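Local coordinates for protein cellulase (Clostridium cellulovorans, PDB 6UI3) that is the family 5 glycoside hydrolase part of a broad-specificity endoglucanase, probably cleaving beta-1,4 linkages in cellulose and related plant polysaccharides, at residues V267-A273 against G298-W304. Residues are numbered along the deposited sequence; the frame is centred on the assembly and turned at random. Where two conformers were deposited one is given.
Unlike the reference sequence in segment 267-273: Q271 (reference Glu).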
loop_
_atom_site.group_PDB
_atom_site.type_symbol
_atom_site.label_atom_id
_atom_site.label_comp_id
_atom_site.label_asym_id
_atom_site.label_seq_id
_atom_site.Cartn_x
_atom_site.Cartn_y
_atom_site.Cartn_z
ATOM N N VAL A 267 -5.972 -9.545 -5.542
ATOM C CA VAL A 267 -6.194 -8.348 -4.732
ATOM C C VAL A 267 -5.171 -8.327 -3.602
ATOM O O VAL A 267 -4.926 -9.351 -2.953
ATOM C CB VAL A 267 -7.630 -8.328 -4.158
ATOM C CG1 VAL A 267 -7.857 -7.124 -3.267
ATOM C CG2 VAL A 267 -8.668 -8.355 -5.280
ATOM N N ILE A 268 -4.591 -7.153 -3.359
ATOM C CA ILE A 268 -3.699 -6.909 -2.224
ATOM C C ILE A 268 -4.381 -5.903 -1.308
ATOM O O ILE A 268 -4.809 -4.837 -1.764
ATOM C CB ILE A 268 -2.339 -6.376 -2.709
ATOM C CG1 ILE A 268 -1.599 -7.453 -3.511
ATOM C CG2 ILE A 268 -1.495 -5.919 -1.545
ATOM C CD1 ILE A 268 -0.492 -6.920 -4.395
ATOM N N ILE A 269 -4.489 -6.238 -0.026
ATOM C CA ILE A 269 -4.926 -5.273 0.986
ATOM C C ILE A 269 -3.688 -4.469 1.379
ATOM O O ILE A 269 -2.952 -4.814 2.322
ATOM C CB ILE A 269 -5.619 -5.945 2.179
ATOM C CG1 ILE A 269 -6.772 -6.843 1.720
ATOM C CG2 ILE A 269 -6.105 -4.886 3.162
ATOM C CD1 ILE A 269 -7.868 -6.156 0.983
ATOM N N GLY A 270 -3.443 -3.402 0.626
ATOM C CA GLY A 270 -2.237 -2.620 0.786
ATOM C C GLY A 270 -2.178 -1.829 2.073
ATOM O O GLY A 270 -1.075 -1.421 2.479
ATOM N N GLN A 271 -3.334 -1.586 2.711
ATOM C CA GLN A 271 -3.386 -0.989 4.040
ATOM C C GLN A 271 -4.572 -1.548 4.806
ATOM O O GLN A 271 -5.688 -1.578 4.280
ATOM C CB GLN A 271 -3.571 0.540 4.019
ATOM C CG GLN A 271 -2.476 1.294 3.274
ATOM C CD GLN A 271 -2.649 2.804 3.258
ATOM O OE1 GLN A 271 -2.010 3.507 2.480
ATOM N NE2 GLN A 271 -3.495 3.297 4.112
ATOM N N PHE A 272 -4.334 -1.912 6.066
ATOM C CA PHE A 272 -5.382 -2.135 7.054
ATOM C C PHE A 272 -4.734 -1.937 8.418
ATOM O O PHE A 272 -3.506 -1.912 8.544
ATOM C CB PHE A 272 -6.011 -3.536 6.958
ATOM C CG PHE A 272 -5.270 -4.597 7.745
ATOM C CD1 PHE A 272 -3.990 -4.974 7.402
ATOM C CD2 PHE A 272 -5.864 -5.233 8.831
ATOM C CE1 PHE A 272 -3.310 -5.924 8.139
ATOM C CE2 PHE A 272 -5.185 -6.195 9.550
ATOM C CZ PHE A 272 -3.922 -6.535 9.202
ATOM N N ALA A 273 -5.576 -1.793 9.442
ATOM C CA ALA A 273 -5.139 -1.745 10.838
ATOM C C ALA A 273 -6.391 -1.601 11.693
ATOM O O ALA A 273 -7.495 -1.387 11.178
ATOM C CB ALA A 273 -4.190 -0.588 11.122
ATOM N N GLY A 298 -6.761 -15.380 -0.835
ATOM C CA GLY A 298 -5.447 -15.128 -1.400
ATOM C C GLY A 298 -4.993 -13.686 -1.368
ATOM O O GLY A 298 -4.157 -13.294 -2.191
ATOM N N MET A 299 -5.491 -12.891 -0.417
ATOM C CA MET A 299 -5.168 -11.477 -0.373
ATOM C C MET A 299 -4.159 -11.184 0.725
ATOM O O MET A 299 -4.502 -11.304 1.917
ATOM C CB MET A 299 -6.444 -10.669 -0.151
ATOM C CG MET A 299 -7.497 -10.994 -1.187
ATOM S SD MET A 299 -9.038 -10.114 -0.954
ATOM C CE MET A 299 -10.092 -10.849 -2.176
ATOM N N PRO A 300 -2.937 -10.779 0.396
ATOM C CA PRO A 300 -2.005 -10.371 1.451
ATOM C C PRO A 300 -2.486 -9.095 2.122
ATOM O O PRO A 300 -3.123 -8.237 1.499
ATOM C CB PRO A 300 -0.680 -10.138 0.713
ATOM C CG PRO A 300 -0.951 -10.260 -0.700
ATOM C CD PRO A 300 -2.347 -10.697 -0.949
ATOM N N CYS A 301 -2.188 -8.988 3.421
ATOM C CA CYS A 301 -2.580 -7.858 4.252
ATOM C C CYS A 301 -1.347 -7.126 4.759
ATOM O O CYS A 301 -0.429 -7.748 5.295
ATOM C CB CYS A 301 -3.399 -8.323 5.454
ATOM S SG CYS A 301 -4.970 -9.088 5.018
ATOM N N LEU A 302 -1.329 -5.813 4.581
ATOM C CA LEU A 302 -0.211 -4.974 4.993
ATOM C C LEU A 302 -0.677 -3.993 6.062
ATOM O O LEU A 302 -1.454 -3.082 5.774
ATOM C CB LEU A 302 0.346 -4.223 3.785
ATOM C CG LEU A 302 1.087 -5.023 2.720
ATOM C CD1 LEU A 302 0.326 -6.067 2.022
ATOM C CD2 LEU A 302 1.636 -4.051 1.675
ATOM N N TRP A 303 -0.205 -4.170 7.292
ATOM C CA TRP A 303 -0.579 -3.290 8.395
ATOM C C TRP A 303 0.010 -1.896 8.193
ATOM O O TRP A 303 1.174 -1.746 7.822
ATOM C CB TRP A 303 -0.078 -3.890 9.718
ATOM C CG TRP A 303 -0.447 -3.081 10.953
ATOM C CD1 TRP A 303 0.172 -1.956 11.391
ATOM C CD2 TRP A 303 -1.484 -3.358 11.905
ATOM N NE1 TRP A 303 -0.434 -1.497 12.529
ATOM C CE2 TRP A 303 -1.441 -2.344 12.881
ATOM C CE3 TRP A 303 -2.447 -4.354 12.022
ATOM C CZ2 TRP A 303 -2.315 -2.307 13.956
ATOM C CZ3 TRP A 303 -3.304 -4.322 13.103
ATOM C CH2 TRP A 303 -3.220 -3.310 14.058
ATOM N N TRP A 304 -0.804 -0.872 8.463
ATOM C CA TRP A 304 -0.336 0.522 8.419
ATOM C C TRP A 304 0.321 0.893 9.742
ATOM O O TRP A 304 -0.363 1.114 10.738
ATOM C CB TRP A 304 -1.489 1.487 8.134
ATOM C CG TRP A 304 -1.009 2.913 8.064
ATOM C CD1 TRP A 304 -1.049 3.849 9.058
ATOM C CD2 TRP A 304 -0.395 3.544 6.942
ATOM N NE1 TRP A 304 -0.479 5.026 8.624
ATOM C CE2 TRP A 304 -0.080 4.868 7.320
ATOM C CE3 TRP A 304 -0.081 3.124 5.648
ATOM C CZ2 TRP A 304 0.531 5.755 6.453
ATOM C CZ3 TRP A 304 0.516 4.008 4.794
ATOM C CH2 TRP A 304 0.813 5.307 5.190
HETATM O O HOH W 1 -5.964 -12.383 -4.305
#
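The F272 ring takes the edge of the W303 indole against its face, a T-shaped pair with the centroids of the F272 ring and the W303 six-membered ring 5.5 Å apart, while C301 SG lies 4.9 Å from the F272 ring centroid in an oblique sulfur-aromatic contact. A273 CB sits over a face of W303, 3.8 Å from the centroid of its six-membered ring. Helix 280-296 packs on this side, with Y290 stacked on F272; it is the crossover between the parallel strands 267-272 and 301-305, the last two of the eight-stranded TIM barrel.

Four backbone hydrogen bonds join them: I269 N to P300 O (2.9 Å), L302 N to I269 O (3.0 Å), F272 N to L302 O (3.1 Å) and W304 N to F272 O (2.9 Å). From I269 to F272 is three residues, yet their partners C301 and W303 are only two apart. The extra residue makes a beta bulge, which begins with an inverse gamma turn centred on I269. On the barrel's inner side, I268 CG2 meets L302 CD1 at 4.0 Å.

Within the bulge, Q271 OE1 comes within 3.5 Å of W304 CZ3 and is hydrogen-bonded to R64. The reference sequence has glutamate here, and GH5 enzymes carry their nucleophilic glutamate at the end of the seventh strand, so Q271 probably occupies that site. Its amide hydrogen-bonds R64 but lacks the carboxylate that nucleophilic attack would need.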